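Local atomic coordinates of nucleoporin NUP170 (PDB entry 5HAX), a protein that probably serves as a structural scaffold nucleoporin of the nuclear pore complex, joining a beta-propeller-like N-terminal region to a helical C-terminal one. Residues Asp2-Pro5 with Val6-Ala9; Gln676-Met679 with Glu680-Glu684. One frame throughout, in Å; residues are numbered along the deposited sequence.

Contact 1 (Asp2-Pro5 with Val6-Ala9); sequences DLPP and VAKA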
# COMPACT_ATOMS: atom_id res chain seq x y z
N ASP A 2 41.20 -14.51 -6.90
CA ASP A 2 40.41 -15.72 -7.04
C ASP A 2 38.99 -15.40 -7.50
O ASP A 2 38.41 -16.13 -8.30
CB ASP A 2 40.37 -16.49 -5.73
N LEU A 3 38.44 -14.29 -6.99
CA LEU A 3 37.07 -13.89 -7.27
C LEU A 3 37.07 -12.55 -8.01
O LEU A 3 37.61 -11.57 -7.49
CB LEU A 3 36.27 -13.78 -5.98
CG LEU A 3 34.74 -13.85 -6.12
CD1 LEU A 3 34.30 -15.22 -6.62
CD2 LEU A 3 34.08 -13.51 -4.80
N PRO A 4 36.48 -12.46 -9.20
CA PRO A 4 36.60 -11.23 -9.99
C PRO A 4 35.71 -10.12 -9.46
O PRO A 4 34.91 -10.33 -8.54
CB PRO A 4 36.15 -11.67 -11.39
CG PRO A 4 35.23 -12.81 -11.15
CD PRO A 4 35.76 -13.52 -9.93
N PRO A 5 35.84 -8.91 -10.02
CA PRO A 5 35.06 -7.75 -9.54
C PRO A 5 33.55 -7.96 -9.49
O PRO A 5 32.95 -7.86 -8.42
CB PRO A 5 35.43 -6.65 -10.54
CG PRO A 5 36.81 -7.00 -10.97
CD PRO A 5 36.88 -8.51 -10.98
N VAL A 6 32.92 -8.24 -10.64
CA VAL A 6 31.46 -8.30 -10.69
C VAL A 6 30.93 -9.37 -9.74
O VAL A 6 29.85 -9.22 -9.17
CB VAL A 6 30.98 -8.55 -12.13
CG1 VAL A 6 31.40 -7.41 -13.05
CG2 VAL A 6 31.49 -9.89 -12.65
N ALA A 7 31.68 -10.46 -9.56
CA ALA A 7 31.26 -11.49 -8.61
C ALA A 7 31.41 -11.01 -7.18
O ALA A 7 30.60 -11.39 -6.32
CB ALA A 7 32.07 -12.76 -8.84
N LYS A 8 32.42 -10.19 -6.89
CA LYS A 8 32.55 -9.60 -5.56
C LYS A 8 31.40 -8.64 -5.28
O LYS A 8 30.80 -8.68 -4.20
CB LYS A 8 33.89 -8.87 -5.44
CG LYS A 8 34.92 -9.57 -4.57
CD LYS A 8 36.03 -8.60 -4.17
CE LYS A 8 37.02 -9.22 -3.20
NZ LYS A 8 38.02 -10.09 -3.89
N ALA A 9 31.10 -7.77 -6.24
CA ALA A 9 30.01 -6.81 -6.07
C ALA A 9 28.67 -7.51 -5.96
O ALA A 9 27.80 -7.09 -5.18
CB ALA A 9 30.01 -5.81 -7.22

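Contact 2 (Gln676-Met679 with Glu680-Glu684); sequences QKLM and ESISE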
# COMPACT_ATOMS: atom_id res chain seq x y z
N GLN A 676 31.10 -0.40 -9.80
CA GLN A 676 30.94 0.26 -11.09
C GLN A 676 31.00 -0.74 -12.24
O GLN A 676 30.31 -0.56 -13.25
CB GLN A 676 32.01 1.34 -11.26
CG GLN A 676 31.81 2.54 -10.34
CD GLN A 676 32.87 3.60 -10.51
OE1 GLN A 676 32.67 4.58 -11.23
NE2 GLN A 676 34.00 3.42 -9.84
N LYS A 677 31.82 -1.79 -12.12
CA LYS A 677 31.83 -2.83 -13.13
C LYS A 677 30.53 -3.62 -13.14
O LYS A 677 30.09 -4.09 -14.20
CB LYS A 677 33.02 -3.77 -12.91
CG LYS A 677 34.32 -3.26 -13.50
CD LYS A 677 34.31 -3.34 -15.02
CE LYS A 677 35.56 -2.74 -15.63
NZ LYS A 677 35.50 -2.74 -17.12
N LEU A 678 29.89 -3.78 -11.98
CA LEU A 678 28.59 -4.44 -11.94
C LEU A 678 27.53 -3.56 -12.58
O LEU A 678 26.62 -4.07 -13.26
CB LEU A 678 28.22 -4.77 -10.49
CG LEU A 678 26.88 -5.48 -10.28
CD1 LEU A 678 26.84 -6.80 -11.03
CD2 LEU A 678 26.64 -5.70 -8.79
N MET A 679 27.62 -2.24 -12.41
CA MET A 679 26.64 -1.34 -13.00
C MET A 679 26.65 -1.43 -14.52
O MET A 679 25.60 -1.58 -15.15
CB MET A 679 26.92 0.10 -12.55
CG MET A 679 26.63 0.36 -11.08
SD MET A 679 27.04 2.05 -10.61
CE MET A 679 27.85 1.77 -9.04
N GLU A 680 27.83 -1.34 -15.13
CA GLU A 680 27.91 -1.45 -16.58
C GLU A 680 27.47 -2.83 -17.05
O GLU A 680 26.82 -2.97 -18.09
CB GLU A 680 29.32 -1.14 -17.07
CG GLU A 680 30.39 -2.13 -16.65
CD GLU A 680 31.74 -1.84 -17.27
OE1 GLU A 680 32.12 -0.65 -17.35
OE2 GLU A 680 32.43 -2.79 -17.70
N SER A 681 27.80 -3.87 -16.27
CA SER A 681 27.33 -5.21 -16.60
C SER A 681 25.81 -5.31 -16.49
O SER A 681 25.17 -5.99 -17.30
CB SER A 681 27.99 -6.23 -15.67
OG SER A 681 27.55 -7.55 -15.97
N ILE A 682 25.22 -4.63 -15.51
CA ILE A 682 23.76 -4.61 -15.39
C ILE A 682 23.14 -3.96 -16.62
O ILE A 682 22.17 -4.47 -17.18
CB ILE A 682 23.34 -3.87 -14.10
CG1 ILE A 682 23.63 -4.74 -12.87
CG2 ILE A 682 21.85 -3.52 -14.13
CD1 ILE A 682 23.65 -3.97 -11.57
N SER A 683 23.69 -2.83 -17.05
CA SER A 683 23.15 -2.14 -18.21
C SER A 683 23.31 -2.98 -19.47
O SER A 683 22.38 -3.07 -20.29
CB SER A 683 23.83 -0.78 -18.38
OG SER A 683 23.23 -0.04 -19.43
N GLU A 684 24.48 -3.59 -19.66
CA GLU A 684 24.67 -4.50 -20.78
C GLU A 684 23.69 -5.66 -20.72
O GLU A 684 23.09 -6.03 -21.74
CB GLU A 684 26.11 -5.02 -20.81
CG GLU A 684 27.15 -3.98 -21.16
CD GLU A 684 28.56 -4.52 -21.09
OE1 GLU A 684 28.72 -5.76 -20.98
OE2 GLU A 684 29.51 -3.72 -21.16
O HOH W 1 31.38 -5.49 -16.38

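Contact 1 (Asp2-Pro5 with Val6-Ala9)
Leu3 and Pro4 fold back on Ala7 and Lys8 in a local contact at the N-terminal end of helix 5-20, where the chain passes from an extended lead-in to its first helical turn. Pro4 is the N-cap, and its carbonyl opens the helical bonding: Lys8 N donates to Pro4 O at 3.0 Å, with an N-H...O angle of 151°. One residue on, Ala9 N reaches Pro5 O at 2.9 Å and more nearly straight, 166°. Proline suits position 5, because a residue in the first turn needs no N-H for a bond to an earlier carbonyl, while its ring restricts the backbone.

The apolar part centres on the methyl of Ala7, which points back at the lead-in. Pro4 CG comes to 3.9 Å from Ala7 CB, and Leu3 CG lies 4.0 Å from the same methyl; so small a side chain lets both approach closely. With Leu3 CG trans to its own N (chi1 -160°), the leucine branches turn to the helix, and Leu3 CD2 meets Lys8 CG at 4.0 Å, the two chains crossing at a slant. The aliphatic stem of Lys8 thus supplies apolar surface, and a bend at its last torsion brings Lys8 NZ to 3.9 Å from Leu3 O.

Helix 663-694 packs against this end of helix 5-20: Pro5 touches Ala674 and Ala9 meets Leu675, while Val6 also faces that helix.

Contact 2 (Gln676-Met679 with Glu680-Glu684)
Glu680 and Lys677 form an i to i+3 salt bridge on the partly exposed side of helix 663-694, and Met679 marks the buried side. The two charged chains run side by side in the same direction. Lys677 NZ reaches Glu680 OE2 at 3.1 Å, coming from above the carboxylate, 37° out of its plane. The lysine stem takes part as well, with Lys677 CD 3.3 Å from Glu680 OE2. Glu680 places its CG between backbone N and carbonyl carbon (chi1 66°), which folds the chain back over the preceding turn and brings Glu680 CG to 3.2 Å from Lys677 O. A water adds a second link, donating to Lys677 O at 2.9 Å and to Glu680 OE2 at 3.2 Å, so that Lys677 O serves both this water and Ser681 N.

Met679, long and flexible, suits a buried position between helices: it packs on Leu591 and Leu595 of helix 586-599 and on Arg636 of helix 622-640. Its carbonyl continues the helical ladder, accepting from Ser683 N at 3.0 Å. Beside it, Leu678 CG meets Ile682 CD1 at 3.8 Å, two branched side chains one turn apart. The hydroxyls of Ser681 and Ser683 bond to Phe721 O and Glu633 OE1, respectively.

Met679, Leu678 and Ile682 thus supply apolar packing, though polar groups such as Ser683 and Glu633 also lie between the helices. The ammonium of Lys677 and the donating water, with Arg636 a further side-chain neighbour, would probably favour the ionised form of Glu680.

Overall arrangement
Both contacts are local, and they meet where helix 5-20 lies against helix 663-694. Contact 1, at the surface, joins a lead-in to the first turn of helix 5-20, with prolines, a leucine and a lysine stem round an alanine methyl; contact 2, partly buried, lies wholly inside helix 663-694, where a salt bridge and a water-mediated link accompany the backbone bonds. The centres of contact 1 and contact 2 are about 13 Å apart. The junction is van der Waals packing: Ala9 CB approaches Leu678 CD2 at 3.7 Å, and Val6 CG1 lies 3.8 Å from Lys677 O. The N-terminal helix is thus packed against the C-terminal helical region, although hundreds of residues separate them in sequence.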